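Local coordinates for cyclic dimeric GMP binding protein (Pseudomonas fluorescens, PDB 3PJV) that relays cytoplasmic cyclic di-GMP signals to the periplasm to control proteolysis there by LapG, at the interface of chains A and B. Sequence-based numbering; all coordinates share one arbitrary frame. Chains: chain A/B, Cyclic dimeric GMP binding protein.

Contact 1: the interface of chains A and B. Residues chain A 53-56, 76; chain B 113-116.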
# COMPACT_ATOMS: atom_id res chain seq x y z
N GLY A 53 4.30 3.27 -5.59
CA GLY A 53 5.20 4.02 -4.73
C GLY A 53 5.48 3.32 -3.41
O GLY A 53 6.25 3.82 -2.61
N TYR A 54 4.86 2.16 -3.19
CA TYR A 54 5.00 1.48 -1.89
C TYR A 54 6.36 0.82 -1.70
O TYR A 54 6.69 0.40 -0.58
CB TYR A 54 3.92 0.40 -1.69
CG TYR A 54 2.49 0.89 -1.78
CD1 TYR A 54 2.15 2.20 -1.48
CD2 TYR A 54 1.48 0.02 -2.17
CE1 TYR A 54 0.84 2.64 -1.57
CE2 TYR A 54 0.17 0.44 -2.27
CZ TYR A 54 -0.15 1.75 -1.97
OH TYR A 54 -1.46 2.17 -2.06
N TYR A 55 7.13 0.68 -2.78
CA TYR A 55 8.38 -0.07 -2.73
C TYR A 55 9.58 0.82 -3.04
O TYR A 55 9.55 1.60 -4.01
CB TYR A 55 8.33 -1.29 -3.68
CG TYR A 55 7.08 -2.09 -3.43
CD1 TYR A 55 7.01 -2.97 -2.35
CD2 TYR A 55 5.94 -1.89 -4.20
CE1 TYR A 55 5.85 -3.66 -2.08
CE2 TYR A 55 4.78 -2.59 -3.94
CZ TYR A 55 4.74 -3.48 -2.87
OH TYR A 55 3.59 -4.17 -2.59
N SER A 56 10.62 0.74 -2.21
CA SER A 56 11.87 1.46 -2.46
C SER A 56 12.56 0.93 -3.71
O SER A 56 13.25 1.67 -4.43
CB SER A 56 12.83 1.31 -1.27
OG SER A 56 12.25 1.79 -0.07
N PRO A 76 14.74 5.86 -0.99
CA PRO A 76 14.43 5.00 0.15
C PRO A 76 14.21 5.79 1.44
O PRO A 76 13.67 5.24 2.41
CB PRO A 76 15.68 4.13 0.27
CG PRO A 76 16.79 5.01 -0.23
CD PRO A 76 16.18 5.87 -1.31
N VAL B 113 12.02 -4.37 -1.95
CA VAL B 113 12.25 -3.69 -0.68
C VAL B 113 11.10 -2.73 -0.46
O VAL B 113 10.81 -1.88 -1.33
CB VAL B 113 13.57 -2.88 -0.70
CG1 VAL B 113 13.73 -2.12 0.61
CG2 VAL B 113 14.75 -3.81 -0.88
N SER B 114 10.43 -2.86 0.68
CA SER B 114 9.24 -2.04 0.95
C SER B 114 9.62 -0.72 1.63
O SER B 114 10.44 -0.71 2.54
CB SER B 114 8.22 -2.80 1.81
OG SER B 114 7.63 -3.85 1.06
N HIS B 115 9.01 0.38 1.18
CA HIS B 115 9.36 1.68 1.74
C HIS B 115 8.77 1.83 3.14
O HIS B 115 7.59 1.57 3.34
CB HIS B 115 8.83 2.80 0.84
CG HIS B 115 9.51 4.11 1.06
ND1 HIS B 115 9.35 4.85 2.22
CD2 HIS B 115 10.37 4.82 0.29
CE1 HIS B 115 10.08 5.95 2.14
NE2 HIS B 115 10.71 5.95 0.98
N PRO B 116 9.59 2.28 4.11
CA PRO B 116 9.18 2.36 5.52
C PRO B 116 8.42 3.63 5.90
O PRO B 116 8.05 3.78 7.07
CB PRO B 116 10.52 2.33 6.25
CG PRO B 116 11.46 3.03 5.32
CD PRO B 116 11.01 2.63 3.93
O HOH W 1 5.79 0.15 2.02

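Contact 2: the interface of chains A and B. Residues chain A 17, 20-21, 24, 54-55; chain B 94-96, 112, 114.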
# COMPACT_ATOMS: atom_id res chain seq x y z
N LEU A 17 6.47 -4.86 7.77
CA LEU A 17 7.10 -4.38 6.53
C LEU A 17 7.77 -5.51 5.78
O LEU A 17 7.70 -5.59 4.55
CB LEU A 17 8.15 -3.31 6.83
CG LEU A 17 7.70 -1.88 7.08
CD1 LEU A 17 8.94 -1.04 7.38
CD2 LEU A 17 6.94 -1.36 5.87
N HIS A 20 5.23 -7.42 4.10
CA HIS A 20 4.73 -6.62 2.98
C HIS A 20 5.63 -6.85 1.74
O HIS A 20 5.13 -7.10 0.64
CB HIS A 20 4.69 -5.14 3.38
CG HIS A 20 4.11 -4.24 2.33
ND1 HIS A 20 4.88 -3.65 1.36
CD2 HIS A 20 2.84 -3.81 2.13
CE1 HIS A 20 4.11 -2.88 0.60
NE2 HIS A 20 2.87 -2.98 1.04
N ALA A 21 6.94 -6.80 1.95
CA ALA A 21 7.90 -6.98 0.86
C ALA A 21 7.89 -8.42 0.34
O ALA A 21 7.91 -8.65 -0.87
CB ALA A 21 9.30 -6.58 1.32
N ALA A 24 4.77 -9.13 -1.78
CA ALA A 24 4.88 -8.51 -3.11
C ALA A 24 5.79 -9.34 -4.02
O ALA A 24 5.50 -9.51 -5.20
CB ALA A 24 5.41 -7.07 -3.00
N TYR A 54 4.86 2.16 -3.19
CA TYR A 54 5.00 1.48 -1.89
C TYR A 54 6.36 0.82 -1.70
O TYR A 54 6.69 0.40 -0.58
CB TYR A 54 3.92 0.40 -1.69
CG TYR A 54 2.49 0.89 -1.78
CD1 TYR A 54 2.15 2.20 -1.48
CD2 TYR A 54 1.48 0.02 -2.17
CE1 TYR A 54 0.84 2.64 -1.57
CE2 TYR A 54 0.17 0.44 -2.27
CZ TYR A 54 -0.15 1.75 -1.97
OH TYR A 54 -1.46 2.17 -2.06
N TYR A 55 7.13 0.68 -2.78
CA TYR A 55 8.38 -0.07 -2.73
C TYR A 55 9.58 0.82 -3.04
O TYR A 55 9.55 1.60 -4.01
CB TYR A 55 8.33 -1.29 -3.68
CG TYR A 55 7.08 -2.09 -3.43
CD1 TYR A 55 7.01 -2.97 -2.35
CD2 TYR A 55 5.94 -1.89 -4.20
CE1 TYR A 55 5.85 -3.66 -2.08
CE2 TYR A 55 4.78 -2.59 -3.94
CZ TYR A 55 4.74 -3.48 -2.87
OH TYR A 55 3.59 -4.17 -2.59
N ALA B 94 13.58 -3.49 4.72
CA ALA B 94 12.61 -4.59 4.77
C ALA B 94 12.50 -5.21 3.39
O ALA B 94 11.95 -4.61 2.47
CB ALA B 94 11.25 -4.06 5.21
N GLY B 95 13.05 -6.42 3.26
CA GLY B 95 13.14 -7.03 1.95
C GLY B 95 12.54 -8.40 1.88
O GLY B 95 12.38 -9.10 2.89
N GLY B 96 12.18 -8.80 0.66
CA GLY B 96 11.69 -10.14 0.42
C GLY B 96 12.08 -10.57 -0.97
O GLY B 96 12.28 -9.74 -1.86
N VAL B 112 12.32 -7.48 -3.64
CA VAL B 112 11.50 -6.31 -3.32
C VAL B 112 11.99 -5.70 -2.02
O VAL B 112 12.36 -6.42 -1.10
CB VAL B 112 10.00 -6.69 -3.16
CG1 VAL B 112 9.18 -5.49 -2.67
CG2 VAL B 112 9.46 -7.23 -4.49
N SER B 114 10.43 -2.86 0.68
CA SER B 114 9.24 -2.04 0.95
C SER B 114 9.62 -0.72 1.63
O SER B 114 10.44 -0.71 2.54
CB SER B 114 8.22 -2.80 1.81
OG SER B 114 7.63 -3.85 1.06

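Contact 1: the interface of chains A and B
The loop A:Gly53–A:Ser56, with the one-residue strand A:Tyr55, runs against the end of strand 105-114 of chain B and the loop that follows it, in the LapD/MoxY periplasmic domain. A:Tyr55 and B:Ser114 form an antiparallel beta bridge, flanked by two backbone hydrogen bonds. B:His115 N gives its hydrogen to A:Tyr54 O at 2.9 Å. A:Ser56 N donates to B:Val113 O at 2.8 Å, in a bond that is less well aligned. The carbonyl of A:Tyr54 carries a second load, since water 1 sits 2.8 Å from its O and 2.6 Å from B:His115 O and so ties the two backbones together beside the direct bond.

Around this backbone pairing the side chains spread to either side. A:Tyr55 turns CG anti to its own carbonyl carbon (chi1 -51°), which brings the CD1–CE1 edge of the phenol ring to B:Ser114, whose OG is 3.6 Å from CD1. On the opposite side of the bridge, CB of A:Ser56 touches the CG1 methyl of B:Val113, while its hydroxyl OG comes 3.4 Å from B:His115 CA and lies near the CD2 side of the imidazole.

B:His115 holds CG anti to its backbone N (chi1 -160°) and so swings the imidazole toward A:Pro76. The carbonyl oxygen of that proline sits above the ring plane just beyond the rim at NE2, 3.4 Å from that atom; this is a packing contact. A:Pro76 is poorly ordered, so this contact is probably mobile. B:Pro116 adds a looser contact, its CD directed at the same carbonyl oxygen.

Contact 2: the interface of chains A and B
A:His20, on helix 6-32 of the LapD/MoxY periplasmic domain, meets B:Ser114 with the edge of its imidazole: the serine OG lies in the ring plane and is hydrogen bonded to ND1 at 2.8 Å. The bond is almost straight, 175° at the hydrogen, though which partner donates is not decided. CG of the histidine stands anti to its backbone N (chi1 -176°), which places the ring, and chi2 of -89° turns its ND1 edge to the serine hydroxyl. The ring of A:Tyr55 is backed on one face by A:Tyr54 CB, 3.8 Å from its plane and offset toward the rim; from the opposite side B:Val112 approaches obliquely, its CG1 methyl 3.3 Å from CD1 at the ring's rim. That methyl also packs against A:Ala24 CB and A:Ala21 CA. An alanine in place of A:Tyr55 would probably open a gap beside B:Val112 CG1 and leave this methyl without its aromatic neighbour.

The hydroxyl of B:Ser114 is pressed close to the helix as well. Its OG packs at 3.2 Å from A:Ala21 N, whose N-H is turned to A:Leu17 O within the helix. The small side chain of A:Ala21 lets strand 94-102 of chain B come near, with CB 3.5 Å from B:Ala94 O and beside the backbone of B:Gly95. Nearer the helix's start, A:Leu17 CB meets the B:Ala94 CB methyl at 3.6 Å.

Contact 1 and contact 2 have centres about 6 Å apart, measured between their C-alpha atoms, and share A:Tyr54, A:Tyr55 and B:Ser114. They are two sides of one joint: in contact 1 the end of strand 105-114 of chain B is paired through backbone to a loop of chain A, and in contact 2 the same strand, with strand 94-102, lies on the long helix 6-32. In the two-fold pair of the deposited assembly, which probably reflects the working dimer, each chain offers both its strands and its helix and loop to the other, an exchange that would probably couple movement of the two copies during signalling.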